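PDB 1RC6: hypothetical protein ylbA, which catalyses the manganese-dependent hydrolysis of (S)-ureidoglycine to (S)-ureidoglycolate and ammonia in the anaerobic breakdown of allantoin. Local coordinates for residues G90-A96 against M117-Q123. Numbering follows the deposited sequence.
Sequences GNITAKA and MTFVNAQ
Strands 91-96 and 118-121 run antiparallel, their axes 4.5 Å apart at closest and 168° between directions. T93-V120 and K95-T118 are hydrogen-bonded pairs: T93 N to V120 O 2.8 Å, K95 N to T118 O 2.7 Å, with V120 N and T118 N returning bonds to T93 O and K95 O. A94 faces F119 in a non-hydrogen-bonded pair, CA to CA 4.1 Å. A94 and F119 share the buried face; the p rotamer of F119 carries its ring away from strand 91-96, while I92 (chi1 p, chi2 146°) sets CD1 3.9 Å from F119 CB. On the other face T93 (m) puts OG1 3.4 Å from A122 CB, and T118 (p) turns OG1 into a weak 3.3 Å hydrogen bond to K95 O; K95, m then t throughout, extends away. The ladder ends in an Asx turn: N121, chi1 t, accepts Q123 N on OD1 (3.1 Å), and A122 N donates a hydrogen bond to N91 O (2.8 Å). S127 OG hydrogen-bonds both N121 OD1 and N91 O. This pairing belongs to the N-terminal cupin domain: 91-96 lies between 99-104 and 118-121, with I92 and F119 packing on L85 of strand 81-89 and A94 on L109 of strand 107-111.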
loop_
_atom_site.group_PDB
_atom_site.type_symbol
_atom_site.label_atom_id
_atom_site.label_comp_id
_atom_site.label_asym_id
_atom_site.label_seq_id
_atom_site.Cartn_x
_atom_site.Cartn_y
_atom_site.Cartn_z
ATOM N N GLY A 90 11.181 -3.944 9.834
ATOM C CA GLY A 90 12.525 -4.379 9.519
ATOM C C GLY A 90 13.366 -3.256 8.979
ATOM O O GLY A 90 13.103 -2.091 9.255
ATOM N N ASN A 91 14.378 -3.611 8.196
ATOM C CA ASN A 91 15.275 -2.621 7.620
ATOM C C ASN A 91 15.745 -3.076 6.278
ATOM O O ASN A 91 16.217 -4.205 6.135
ATOM C CB ASN A 91 16.499 -2.406 8.510
ATOM C CG ASN A 91 16.200 -1.533 9.689
ATOM O OD1 ASN A 91 15.574 -1.977 10.646
ATOM N ND2 ASN A 91 16.627 -0.268 9.623
ATOM N N ILE A 92 15.639 -2.187 5.300
ATOM C CA ILE A 92 16.056 -2.499 3.949
ATOM C C ILE A 92 16.939 -1.391 3.401
ATOM O O ILE A 92 17.115 -0.341 4.019
ATOM C CB ILE A 92 14.840 -2.650 3.002
ATOM C CG1 ILE A 92 14.232 -1.283 2.716
ATOM C CG2 ILE A 92 13.782 -3.535 3.637
ATOM C CD1 ILE A 92 13.670 -1.186 1.324
ATOM N N THR A 93 17.487 -1.635 2.221
ATOM C CA THR A 93 18.346 -0.676 1.565
ATOM C C THR A 93 17.811 -0.513 0.161
ATOM O O THR A 93 17.911 -1.413 -0.667
ATOM C CB THR A 93 19.802 -1.182 1.516
ATOM O OG1 THR A 93 20.298 -1.298 2.849
ATOM C CG2 THR A 93 20.688 -0.225 0.730
ATOM N N ALA A 94 17.227 0.641 -0.101
ATOM C CA ALA A 94 16.668 0.905 -1.413
ATOM C C ALA A 94 17.618 1.759 -2.220
ATOM O O ALA A 94 18.447 2.483 -1.665
ATOM C CB ALA A 94 15.334 1.610 -1.273
ATOM N N LYS A 95 17.487 1.674 -3.534
ATOM C CA LYS A 95 18.323 2.454 -4.420
ATOM C C LYS A 95 17.549 2.924 -5.636
ATOM O O LYS A 95 16.811 2.161 -6.252
ATOM C CB LYS A 95 19.541 1.639 -4.850
ATOM C CG LYS A 95 20.504 1.332 -3.715
ATOM C CD LYS A 95 21.786 0.662 -4.211
ATOM C CE LYS A 95 22.826 0.594 -3.101
ATOM N NZ LYS A 95 24.154 0.183 -3.613
ATOM N N ALA A 96 17.722 4.198 -5.964
ATOM C CA ALA A 96 17.063 4.812 -7.117
ATOM C C ALA A 96 17.718 6.155 -7.437
ATOM O O ALA A 96 18.256 6.822 -6.549
ATOM C CB ALA A 96 15.568 5.015 -6.841
ATOM N N MET A 117 13.750 1.155 -9.358
ATOM C CA MET A 117 14.057 1.073 -7.937
ATOM C C MET A 117 14.604 -0.318 -7.623
ATOM O O MET A 117 14.186 -1.309 -8.231
ATOM C CB MET A 117 12.778 1.317 -7.142
ATOM C CG MET A 117 12.808 0.838 -5.709
ATOM S SD MET A 117 11.142 0.702 -4.962
ATOM C CE MET A 117 10.508 2.408 -5.146
ATOM N N THR A 118 15.564 -0.388 -6.709
ATOM C CA THR A 118 16.106 -1.677 -6.301
ATOM C C THR A 118 16.086 -1.652 -4.797
ATOM O O THR A 118 16.120 -0.583 -4.193
ATOM C CB THR A 118 17.543 -1.917 -6.794
ATOM O OG1 THR A 118 18.355 -0.776 -6.496
ATOM C CG2 THR A 118 17.549 -2.194 -8.298
ATOM N N PHE A 119 15.995 -2.822 -4.184
ATOM C CA PHE A 119 15.948 -2.869 -2.735
ATOM C C PHE A 119 16.316 -4.243 -2.255
ATOM O O PHE A 119 16.108 -5.229 -2.946
ATOM C CB PHE A 119 14.556 -2.502 -2.222
ATOM C CG PHE A 119 13.460 -3.244 -2.902
ATOM C CD1 PHE A 119 12.726 -2.647 -3.927
ATOM C CD2 PHE A 119 13.197 -4.568 -2.568
ATOM C CE1 PHE A 119 11.745 -3.364 -4.615
ATOM C CE2 PHE A 119 12.222 -5.296 -3.248
ATOM C CZ PHE A 119 11.493 -4.694 -4.275
ATOM N N VAL A 120 16.873 -4.296 -1.060
ATOM C CA VAL A 120 17.297 -5.540 -0.485
ATOM C C VAL A 120 17.188 -5.451 1.007
ATOM O O VAL A 120 17.294 -4.378 1.599
ATOM C CB VAL A 120 18.762 -5.863 -0.842
ATOM C CG1 VAL A 120 19.256 -7.048 -0.022
ATOM C CG2 VAL A 120 18.862 -6.201 -2.297
ATOM N N ASN A 121 16.963 -6.604 1.610
ATOM C CA ASN A 121 16.871 -6.687 3.041
ATOM C C ASN A 121 18.225 -6.245 3.572
ATOM O O ASN A 121 19.267 -6.659 3.058
ATOM C CB ASN A 121 16.605 -8.114 3.457
ATOM C CG ASN A 121 16.136 -8.200 4.860
ATOM O OD1 ASN A 121 16.236 -7.238 5.619
ATOM N ND2 ASN A 121 15.624 -9.356 5.235
ATOM N N ALA A 122 18.210 -5.407 4.599
ATOM C CA ALA A 122 19.449 -4.898 5.169
ATOM C C ALA A 122 19.758 -5.530 6.515
ATOM O O ALA A 122 20.748 -5.177 7.158
ATOM C CB ALA A 122 19.377 -3.393 5.307
ATOM N N GLN A 123 18.922 -6.470 6.943
ATOM C CA GLN A 123 19.155 -7.126 8.218
ATOM C C GLN A 123 19.121 -8.639 8.104
ATOM O O GLN A 123 18.873 -9.180 7.038
ATOM C CB GLN A 123 18.144 -6.637 9.249
ATOM C CG GLN A 123 16.717 -7.069 9.019
ATOM C CD GLN A 123 15.773 -6.451 10.041
ATOM O OE1 GLN A 123 14.702 -6.990 10.330
ATOM N NE2 GLN A 123 16.170 -5.302 10.591
#